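Local coordinates for protein aromatic amino acid aminotransferase I (Candida albicans WO-1, PDB 6HNU) that probably catalyses, with pyridoxal 5'-phosphate as cofactor, the transfer of the amino group from aromatic L-amino acids to 2-oxoglutarate, giving aromatic oxo-acids and L-glutamate, at residues D61-T64 with P65-G69; R345-H349 with S350-D354; K483-R486 with A487-L491. All coordinates share one frame; numbering follows the deposited sequence. Where two conformers were deposited one is given.

Contact 1: residues D61-T64 with P65-G69; sequences DIPT and PSFSG
Phe67 turns back on Thr64 where the chain leaves its strand, and its N donates to Thr64 O at 3.0 Å. This three-residue reach closes a tight turn over Pro65 and Ser66, the peptide bond between which is cis. The backbone resembles a type VIa turn in its angles and cis bond, with Ser66 where that class has proline. The N-H meets a lone pair of the carbonyl, in the carbonyl plane, but the bond is bent, 144° at the hydrogen. Phe67 itself has positive phi, which swings the chain away again.

The benzyl group folds back over the turn. With CG beside the backbone N (chi1 -40°, well short of the usual -60°), its CD1 comes to 3.3 Å from Thr64 O and CE1 to 3.5 Å from Thr64 C. Pro65 CA sits over the centre of one ring face, 3.7 Å above the plane. Pro63 adds an oblique apolar touch at the CE1 corner, where its CB lies 4.0 Å from Phe67 CE1. Thr64 points its CB away from this cluster, and in the conformer described its OG1 hydrogen-bonds to Glu78 O.

Such a turn is a worked example of ending a strand: it carries the chain from strand 57-62 into the loop before 81-86. Strand 57-62 pairs antiparallel with 81-86, beyond that long loop, and at Asp61 the sheet runs on antiparallel into the second subunit. Behind the turn lies helix 334-377, whose Trp347 and Trp355 both meet the Phe67 ring edge-to-face.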
ATOM      1  N   ASP B  61      15.575  19.321  -1.573  1.00 22.24           N
ATOM      2  CA  ASP B  61      15.610  20.688  -2.120  1.00 21.96           C
ATOM      3  C   ASP B  61      14.303  20.897  -2.864  1.00 19.37           C
ATOM      4  O   ASP B  61      13.957  20.024  -3.693  1.00 20.29           O
ATOM      5  CB  ASP B  61      16.825  20.865  -3.014  1.00 25.11           C
ATOM      6  CG  ASP B  61      18.146  20.901  -2.270  1.00 25.63           C
ATOM      7  OD1 ASP B  61      18.149  20.858  -0.993  1.00 23.69           O
ATOM      8  OD2 ASP B  61      19.154  20.990  -2.993  1.00 24.91           O
ATOM      9  N   ILE B  62      13.572  21.956  -2.507  1.00 18.97           N
ATOM     10  CA  ILE B  62      12.210  22.244  -3.017  1.00 20.21           C
ATOM     11  C   ILE B  62      12.132  23.698  -3.445  1.00 21.14           C
ATOM     12  O   ILE B  62      12.936  24.517  -3.000  1.00 20.99           O
ATOM     13  CB  ILE B  62      11.175  21.885  -1.936  1.00 20.04           C
ATOM     14  CG1 ILE B  62      11.167  22.893  -0.789  1.00 21.60           C
ATOM     15  CG2 ILE B  62      11.460  20.455  -1.458  1.00 20.47           C
ATOM     16  CD1 ILE B  62      10.210  22.530   0.351  1.00 22.01           C
ATOM     17  N   PRO B  63      11.172  24.049  -4.322  1.00 21.54           N
ATOM     18  CA  PRO B  63      10.989  25.448  -4.725  1.00 21.58           C
ATOM     19  C   PRO B  63      10.376  26.310  -3.615  1.00 23.62           C
ATOM     20  O   PRO B  63       9.900  25.729  -2.608  1.00 23.71           O
ATOM     21  CB  PRO B  63      10.111  25.346  -5.985  1.00 20.37           C
ATOM     22  CG  PRO B  63       9.356  24.053  -5.814  1.00 20.27           C
ATOM     23  CD  PRO B  63      10.314  23.124  -5.090  1.00 19.61           C
ATOM     24  N   THR B  64      10.403  27.647  -3.796  1.00 21.65           N
ATOM     25  CA  THR B  64      10.037  28.630  -2.742  1.00 23.16           C
ATOM     26  C   THR B  64       8.789  29.395  -3.156  1.00 23.02           C
ATOM     27  O   THR B  64       8.699  29.916  -4.264  1.00 21.44           O
ATOM     28  CB  THR B  64      11.206  29.564  -2.396  0.70 23.29           C
ATOM     29  OG1 THR B  64      11.606  30.235  -3.592  0.70 20.81           O
ATOM     30  CG2 THR B  64      12.370  28.797  -1.807  0.70 24.50           C
ATOM     31  N   PRO B  65       7.771  29.486  -2.271  1.00 21.54           N
ATOM     32  CA  PRO B  65       6.633  30.335  -2.538  1.00 21.71           C
ATOM     33  C   PRO B  65       7.149  31.756  -2.754  1.00 24.38           C
ATOM     34  O   PRO B  65       8.119  32.142  -2.097  1.00 22.27           O
ATOM     35  CB  PRO B  65       5.794  30.241  -1.274  1.00 22.35           C
ATOM     36  CG  PRO B  65       6.220  28.946  -0.614  1.00 23.63           C
ATOM     37  CD  PRO B  65       7.681  28.807  -0.969  1.00 24.39           C
ATOM     38  N   SER B  66       6.505  32.525  -3.644  1.00 21.83           N
ATOM     39  CA  SER B  66       5.212  32.237  -4.237  1.00 22.13           C
ATOM     40  C   SER B  66       5.351  31.632  -5.641  1.00 23.40           C
ATOM     41  O   SER B  66       4.344  31.665  -6.389  1.00 24.48           O
ATOM     42  CB  SER B  66       4.367  33.493  -4.256  0.70 26.08           C
ATOM     43  OG  SER B  66       4.097  33.905  -2.918  0.70 27.08           O
ATOM     44  N   PHE B  67       6.517  31.079  -5.991  1.00 24.40           N
ATOM     45  CA  PHE B  67       6.765  30.415  -7.306  1.00 24.51           C
ATOM     46  C   PHE B  67       6.548  31.457  -8.417  1.00 26.38           C
ATOM     47  O   PHE B  67       5.995  31.135  -9.500  1.00 23.11           O
ATOM     48  CB  PHE B  67       5.893  29.163  -7.472  1.00 22.11           C
ATOM     49  CG  PHE B  67       5.787  28.365  -6.198  1.00 19.85           C
ATOM     50  CD1 PHE B  67       6.844  27.575  -5.752  1.00 19.18           C
ATOM     51  CD2 PHE B  67       4.621  28.385  -5.450  1.00 19.97           C
ATOM     52  CE1 PHE B  67       6.764  26.899  -4.543  1.00 19.19           C
ATOM     53  CE2 PHE B  67       4.539  27.684  -4.260  1.00 18.68           C
ATOM     54  CZ  PHE B  67       5.607  26.942  -3.810  1.00 19.22           C
ATOM     55  N   SER B  68       7.084  32.665  -8.194  1.00 29.44           N
ATOM     56  CA  SER B  68       6.924  33.813  -9.132  1.00 32.53           C
ATOM     57  C   SER B  68       7.499  33.457 -10.515  1.00 34.08           C
ATOM     58  O   SER B  68       7.001  34.008 -11.508  1.00 36.07           O
ATOM     59  CB  SER B  68       7.550  35.075  -8.586  1.00 35.03           C
ATOM     60  OG  SER B  68       8.940  34.894  -8.380  1.00 36.56           O
ATOM     61  N   GLY B  69       8.455  32.531 -10.584  1.00 30.13           N
ATOM     62  CA  GLY B  69       9.061  32.061 -11.844  1.00 30.40           C
ATOM     63  C   GLY B  69       8.190  31.031 -12.551  1.00 28.87           C
ATOM     64  O   GLY B  69       8.579  30.609 -13.651  1.00 27.79           O
TER

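Contact 2: residues R345-H349 with S350-D354; sequences RKWGH and SGYLD
Trp347 and Tyr352 bring their side chains together on one side of the bend in helix 334-377, the indole CZ3 approaching the edge of the phenol ring at 4.2 Å from Tyr352 CD1. The indole lies against the following turn because CG stands beside the backbone N (chi1 -71°), which also leaves CE3 close to Tyr352 CA, at 4.1 Å. Its NE1 is held by Pro63 O. Tyr352 takes the other course, CG opposite its own backbone N (chi1 -173°), and the ring meets His121 edge-to-face and packs on Phe298 and Val301. The imidazole of His349 leaves the following turn for helix 112-126, stacking on Phe117 and bonding through NE2 to Glu120.

The long helix that, in fold type I aminotransferases, leads from the large cofactor-binding domain to the small domain need not be straight, and this bend illustrates how one residue can redirect it. Gly348, with a positive phi that favours glycine and an extended psi, breaks the helical path, and the axes of the short segments 345-349 and 350-354 diverge by 68°. Gly351 N reaches Trp347 O only through a weak bond, whereas from Gly348 O onward the i to i+4 bonds are sound. Tyr352 N donates to Gly348 O at 2.9 Å, and Leu353 N to His349 O at 2.9 Å. Gly351, which has no side chain, also brings its CA within 3.2 Å of Trp347 O in a CA-H...O contact. Leu353 CG packs 3.2 Å from His349 O, while the rest of that side chain packs on His272, Phe275 and Leu276 of helix 272-278.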
ATOM      1  N   ARG B 345       4.619  22.268   5.486  1.00 21.39           N
ATOM      2  CA  ARG B 345       4.803  23.178   6.647  1.00 22.48           C
ATOM      3  C   ARG B 345       5.839  24.246   6.311  1.00 20.63           C
ATOM      4  O   ARG B 345       5.682  25.369   6.806  1.00 21.77           O
ATOM      5  CB  ARG B 345       5.172  22.367   7.881  1.00 21.06           C
ATOM      6  CG  ARG B 345       3.952  21.625   8.405  1.00 23.01           C
ATOM      7  CD  ARG B 345       4.196  20.787   9.624  1.00 22.67           C
ATOM      8  NE  ARG B 345       2.927  20.242  10.084  1.00 23.19           N
ATOM      9  CZ  ARG B 345       2.053  20.902  10.839  1.00 24.68           C
ATOM     10  NH1 ARG B 345       2.323  22.140  11.243  1.00 24.79           N
ATOM     11  NH2 ARG B 345       0.912  20.328  11.185  1.00 19.94           N
ATOM     12  N   LYS B 346       6.790  23.944   5.437  1.00 19.74           N
ATOM     13  CA  LYS B 346       7.810  24.942   5.007  1.00 22.80           C
ATOM     14  C   LYS B 346       7.110  25.981   4.117  1.00 23.71           C
ATOM     15  O   LYS B 346       7.302  27.206   4.299  1.00 21.57           O
ATOM     16  CB  LYS B 346       8.983  24.272   4.295  1.00 24.25           C
ATOM     17  CG  LYS B 346      10.061  25.241   3.810  1.00 25.69           C
ATOM     18  CD  LYS B 346      10.698  26.003   4.966  1.00 30.80           C
ATOM     19  CE  LYS B 346      11.719  27.023   4.507  1.00 36.14           C
ATOM     20  NZ  LYS B 346      12.261  27.771   5.666  1.00 40.41           N
ATOM     21  N   TRP B 347       6.239  25.518   3.218  1.00 19.38           N
ATOM     22  CA  TRP B 347       5.442  26.407   2.351  1.00 18.48           C
ATOM     23  C   TRP B 347       4.359  27.099   3.166  1.00 18.96           C
ATOM     24  O   TRP B 347       3.999  28.262   2.856  1.00 17.52           O
ATOM     25  CB  TRP B 347       4.860  25.579   1.211  1.00 17.90           C
ATOM     26  CG  TRP B 347       5.826  25.102   0.180  1.00 18.27           C
ATOM     27  CD1 TRP B 347       7.169  25.302   0.079  1.00 18.33           C
ATOM     28  CD2 TRP B 347       5.445  24.350  -0.971  1.00 16.18           C
ATOM     29  NE1 TRP B 347       7.641  24.691  -1.051  1.00 19.02           N
ATOM     30  CE2 TRP B 347       6.601  24.106  -1.715  1.00 17.71           C
ATOM     31  CE3 TRP B 347       4.218  23.866  -1.433  1.00 18.68           C
ATOM     32  CZ2 TRP B 347       6.574  23.394  -2.923  1.00 17.37           C
ATOM     33  CZ3 TRP B 347       4.187  23.154  -2.612  1.00 18.87           C
ATOM     34  CH2 TRP B 347       5.351  22.934  -3.358  1.00 18.32           C
ATOM     35  N   GLY B 348       3.844  26.399   4.174  1.00 19.07           N
ATOM     36  CA  GLY B 348       2.629  26.774   4.914  1.00 20.13           C
ATOM     37  C   GLY B 348       1.393  26.685   4.046  1.00 19.28           C
ATOM     38  O   GLY B 348       1.492  26.435   2.823  1.00 19.91           O
ATOM     39  N   HIS B 349       0.229  26.816   4.645  1.00 20.01           N
ATOM     40  CA  HIS B 349      -1.030  26.853   3.865  1.00 20.74           C
ATOM     41  C   HIS B 349      -0.928  27.929   2.787  1.00 21.45           C
ATOM     42  O   HIS B 349      -1.444  27.734   1.652  1.00 17.29           O
ATOM     43  CB  HIS B 349      -2.202  27.071   4.802  1.00 21.14           C
ATOM     44  CG  HIS B 349      -2.517  25.834   5.530  1.00 20.83           C
ATOM     45  ND1 HIS B 349      -2.986  24.717   4.870  1.00 17.68           N
ATOM     46  CD2 HIS B 349      -2.385  25.509   6.832  1.00 21.86           C
ATOM     47  CE1 HIS B 349      -3.147  23.755   5.733  1.00 19.17           C
ATOM     48  NE2 HIS B 349      -2.824  24.227   6.966  1.00 20.56           N
ATOM     49  N   SER B 350      -0.298  29.060   3.117  1.00 19.87           N
ATOM     50  CA  SER B 350      -0.214  30.177   2.157  1.00 20.33           C
ATOM     51  C   SER B 350       0.545  29.703   0.918  1.00 18.18           C
ATOM     52  O   SER B 350       0.120  30.007  -0.197  1.00 17.29           O
ATOM     53  CB  SER B 350       0.454  31.401   2.804  1.00 22.42           C
ATOM     54  OG  SER B 350       0.347  32.520   1.946  1.00 22.91           O
ATOM     55  N   GLY B 351       1.711  29.098   1.122  1.00 18.37           N
ATOM     56  CA  GLY B 351       2.595  28.608   0.051  1.00 18.06           C
ATOM     57  C   GLY B 351       1.934  27.492  -0.731  1.00 17.05           C
ATOM     58  O   GLY B 351       2.089  27.462  -1.939  1.00 16.80           O
ATOM     59  N   TYR B 352       1.209  26.603  -0.062  1.00 17.84           N
ATOM     60  CA  TYR B 352       0.552  25.472  -0.773  1.00 17.88           C
ATOM     61  C   TYR B 352      -0.511  26.093  -1.689  1.00 17.79           C
ATOM     62  O   TYR B 352      -0.642  25.695  -2.851  1.00 19.80           O
ATOM     63  CB  TYR B 352      -0.025  24.456   0.216  1.00 16.83           C
ATOM     64  CG  TYR B 352      -0.560  23.209  -0.442  1.00 16.19           C
ATOM     65  CD1 TYR B 352       0.228  22.492  -1.329  1.00 17.97           C
ATOM     66  CD2 TYR B 352      -1.817  22.707  -0.124  1.00 17.91           C
ATOM     67  CE1 TYR B 352      -0.250  21.345  -1.941  1.00 18.21           C
ATOM     68  CE2 TYR B 352      -2.301  21.554  -0.722  1.00 17.49           C
ATOM     69  CZ  TYR B 352      -1.493  20.852  -1.600  1.00 17.18           C
ATOM     70  OH  TYR B 352      -1.959  19.734  -2.245  1.00 18.61           O
ATOM     71  N   LEU B 353      -1.275  27.061  -1.183  1.00 18.57           N
ATOM     72  CA  LEU B 353      -2.244  27.776  -2.043  1.00 18.13           C
ATOM     73  C   LEU B 353      -1.491  28.406  -3.219  1.00 18.28           C
ATOM     74  O   LEU B 353      -2.018  28.335  -4.327  1.00 18.70           O
ATOM     75  CB  LEU B 353      -3.011  28.802  -1.217  1.00 18.30           C
ATOM     76  CG  LEU B 353      -4.022  28.235  -0.242  1.00 18.94           C
ATOM     77  CD1 LEU B 353      -4.595  29.360   0.619  1.00 20.12           C
ATOM     78  CD2 LEU B 353      -5.139  27.473  -0.957  1.00 20.89           C
ATOM     79  N   ASP B 354      -0.323  29.036  -2.997  1.00 17.82           N
ATOM     80  CA  ASP B 354       0.432  29.631  -4.118  1.00 18.39           C
ATOM     81  C   ASP B 354       0.731  28.533  -5.150  1.00 17.95           C
ATOM     82  O   ASP B 354       0.719  28.804  -6.392  1.00 17.16           O
ATOM     83  CB  ASP B 354       1.730  30.294  -3.657  1.00 19.51           C
ATOM     84  CG  ASP B 354       1.593  31.513  -2.753  1.00 19.46           C
ATOM     85  OD1 ASP B 354       0.620  32.251  -2.904  1.00 21.28           O
ATOM     86  OD2 ASP B 354       2.536  31.744  -1.970  1.00 22.60           O
TER

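Contact 3: residues K483-R486 with A487-L491; sequences KAVR and AEFGL
Val485 lays its CG1 methyl against the Phe489 ring one turn further on, 3.7 Å from CD1, the two side chains crossing at a slant. The methyl gets there by standing opposite its backbone N (chi1 175°). The ring also turns an edge to the backbone, with Val485 O in its plane and 3.1 Å from CD1; the same oxygen accepts Phe489 N, so one carbonyl faces both the amide and the ring edge. Past the last turn, Leu491 CB comes back to Arg486 CG at 3.7 Å.

That last pair is the apolar contact across a Schellman motif, a textbook way of finishing a helix. Gly490 takes positive phi and turns the chain back, and Leu491 N donates to Arg486 O at 3.1 Å, nearly straight (165°). Water 1 donates to Leu491 O at 2.6 Å and weakly to Arg486 O. Glu488 hydrogen-bonds through OE1 to His403 and through OE2 to Gln423.

Chemically, Arg486 O takes the Leu491 amide and, weakly, the water; both probably stabilise the negative end of the helix, where the chain terminus would add its own charge.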
ATOM      1  N   LYS B 483      -5.818  15.926 -39.808  1.00 31.87           N
ATOM      2  CA  LYS B 483      -5.537  15.301 -41.139  1.00 37.09           C
ATOM      3  C   LYS B 483      -6.163  13.904 -41.190  1.00 36.92           C
ATOM      4  O   LYS B 483      -6.735  13.526 -42.236  1.00 33.76           O
ATOM      5  CB  LYS B 483      -4.055  15.014 -41.372  1.00 39.26           C
ATOM      6  CG  LYS B 483      -3.165  16.168 -41.785  1.00 48.15           C
ATOM      7  CD  LYS B 483      -1.907  15.657 -42.478  1.00 53.58           C
ATOM      8  CE  LYS B 483      -0.628  16.271 -41.954  1.00 59.68           C
ATOM      9  NZ  LYS B 483      -0.452  17.669 -42.422  1.00 63.39           N
ATOM     10  N   ALA B 484      -5.982  13.134 -40.111  1.00 30.91           N
ATOM     11  CA  ALA B 484      -6.447  11.739 -40.018  1.00 31.93           C
ATOM     12  C   ALA B 484      -7.971  11.736 -40.112  1.00 30.64           C
ATOM     13  O   ALA B 484      -8.529  10.895 -40.885  1.00 30.32           O
ATOM     14  CB  ALA B 484      -5.906  11.096 -38.756  1.00 30.02           C
ATOM     15  N   VAL B 485      -8.643  12.686 -39.454  1.00 26.91           N
ATOM     16  CA  VAL B 485     -10.131  12.775 -39.503  1.00 28.24           C
ATOM     17  C   VAL B 485     -10.529  13.198 -40.929  1.00 31.18           C
ATOM     18  O   VAL B 485     -11.495  12.612 -41.455  1.00 26.76           O
ATOM     19  CB  VAL B 485     -10.733  13.709 -38.435  1.00 28.34           C
ATOM     20  CG1 VAL B 485     -12.247  13.874 -38.595  1.00 28.26           C
ATOM     21  CG2 VAL B 485     -10.431  13.192 -37.036  1.00 29.32           C
ATOM     22  N   ARG B 486      -9.792  14.139 -41.529  1.00 30.46           N
ATOM     23  CA  ARG B 486     -10.080  14.624 -42.917  1.00 35.68           C
ATOM     24  C   ARG B 486      -9.898  13.455 -43.913  1.00 33.50           C
ATOM     25  O   ARG B 486     -10.819  13.226 -44.720  1.00 35.02           O
ATOM     26  CB  ARG B 486      -9.234  15.865 -43.250  1.00 37.18           C
ATOM     27  CG  ARG B 486     -10.056  17.072 -43.711  1.00 43.70           C
ATOM     28  CD  ARG B 486      -9.420  18.455 -43.537  1.00 41.48           C
ATOM     29  NE  ARG B 486      -7.977  18.307 -43.521  1.00 42.80           N
ATOM     30  CZ  ARG B 486      -7.167  18.698 -42.536  1.00 43.68           C
ATOM     31  NH1 ARG B 486      -7.648  19.352 -41.483  1.00 42.61           N
ATOM     32  NH2 ARG B 486      -5.864  18.472 -42.644  1.00 39.91           N
ATOM     33  N   ALA B 487      -8.789  12.722 -43.850  1.00 29.79           N
ATOM     34  CA  ALA B 487      -8.577  11.515 -44.678  1.00 30.95           C
ATOM     35  C   ALA B 487      -9.722  10.512 -44.482  1.00 32.91           C
ATOM     36  O   ALA B 487     -10.251  10.030 -45.496  1.00 30.77           O
ATOM     37  CB  ALA B 487      -7.248  10.880 -44.398  1.00 32.27           C
ATOM     38  N   GLU B 488     -10.109  10.158 -43.258  1.00 26.97           N
ATOM     39  CA  GLU B 488     -11.092   9.053 -43.064  1.00 26.21           C
ATOM     40  C   GLU B 488     -12.483   9.451 -43.535  1.00 27.67           C
ATOM     41  O   GLU B 488     -13.237   8.543 -44.009  1.00 25.38           O
ATOM     42  CB  GLU B 488     -11.126   8.582 -41.608  1.00 24.92           C
ATOM     43  CG  GLU B 488      -9.973   7.659 -41.289  1.00 23.34           C
ATOM     44  CD  GLU B 488      -9.930   6.378 -42.115  1.00 22.77           C
ATOM     45  OE1 GLU B 488     -10.986   5.747 -42.289  1.00 21.75           O
ATOM     46  OE2 GLU B 488      -8.835   5.988 -42.500  1.00 23.28           O
ATOM     47  N   PHE B 489     -12.857  10.731 -43.386  1.00 28.13           N
ATOM     48  CA  PHE B 489     -14.247  11.197 -43.619  1.00 26.98           C
ATOM     49  C   PHE B 489     -14.394  11.811 -45.020  1.00 30.26           C
ATOM     50  O   PHE B 489     -15.514  12.286 -45.325  1.00 31.08           O
ATOM     51  CB  PHE B 489     -14.647  12.167 -42.511  1.00 25.93           C
ATOM     52  CG  PHE B 489     -15.002  11.475 -41.221  1.00 22.56           C
ATOM     53  CD1 PHE B 489     -14.018  11.126 -40.305  1.00 25.59           C
ATOM     54  CD2 PHE B 489     -16.317  11.172 -40.923  1.00 22.27           C
ATOM     55  CE1 PHE B 489     -14.368  10.491 -39.124  1.00 22.42           C
ATOM     56  CE2 PHE B 489     -16.667  10.547 -39.741  1.00 21.66           C
ATOM     57  CZ  PHE B 489     -15.682  10.166 -38.861  1.00 20.11           C
ATOM     58  N   GLY B 490     -13.318  11.776 -45.807  1.00 34.81           N
ATOM     59  CA  GLY B 490     -13.214  12.308 -47.186  1.00 39.75           C
ATOM     60  C   GLY B 490     -13.561  13.787 -47.280  1.00 43.97           C
ATOM     61  O   GLY B 490     -14.498  14.113 -48.043  1.00 37.70           O
ATOM     62  N   LEU B 491     -12.849  14.649 -46.540  1.00 42.63           N
ATOM     63  CA  LEU B 491     -13.155  16.103 -46.439  1.00 42.90           C
ATOM     64  C   LEU B 491     -11.987  16.930 -46.985  1.00 38.69           C
ATOM     65  O   LEU B 491     -10.963  16.334 -47.322  1.00 42.93           O
ATOM     66  CB  LEU B 491     -13.432  16.437 -44.971  1.00 40.78           C
ATOM     67  CG  LEU B 491     -14.648  15.749 -44.359  1.00 40.87           C
ATOM     68  CD1 LEU B 491     -14.840  16.197 -42.924  1.00 39.86           C
ATOM     69  CD2 LEU B 491     -15.905  16.025 -45.167  1.00 41.46           C
TER
HETATM   70  O   HOH W   1     -10.035  13.941 -47.928  1.00 49.48           O

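From the N terminus the three contacts come in series, each a short local closure, with no nesting or crossing. Contact 1 closes the turn after strand 57-62, contact 2 bends helix 334-377, and contact 3 ends helix 471-489 at the C terminus. Far apart in sequence, contacts 1 and 2 nevertheless touch: Ser66 OG, in the conformer described, lies 2.8 Å from Asp354 OD2, a probable hydrogen bond, and Phe67 CE2 packs on Gly351 O. They thereby tie the strand pair whose sheet continues into the second subunit to the long helix. Contact 3 stands alone, its nearest atoms about 33 Å from contact 1 and 36 Å from contact 2, joining the terminal helix to helix 413-426.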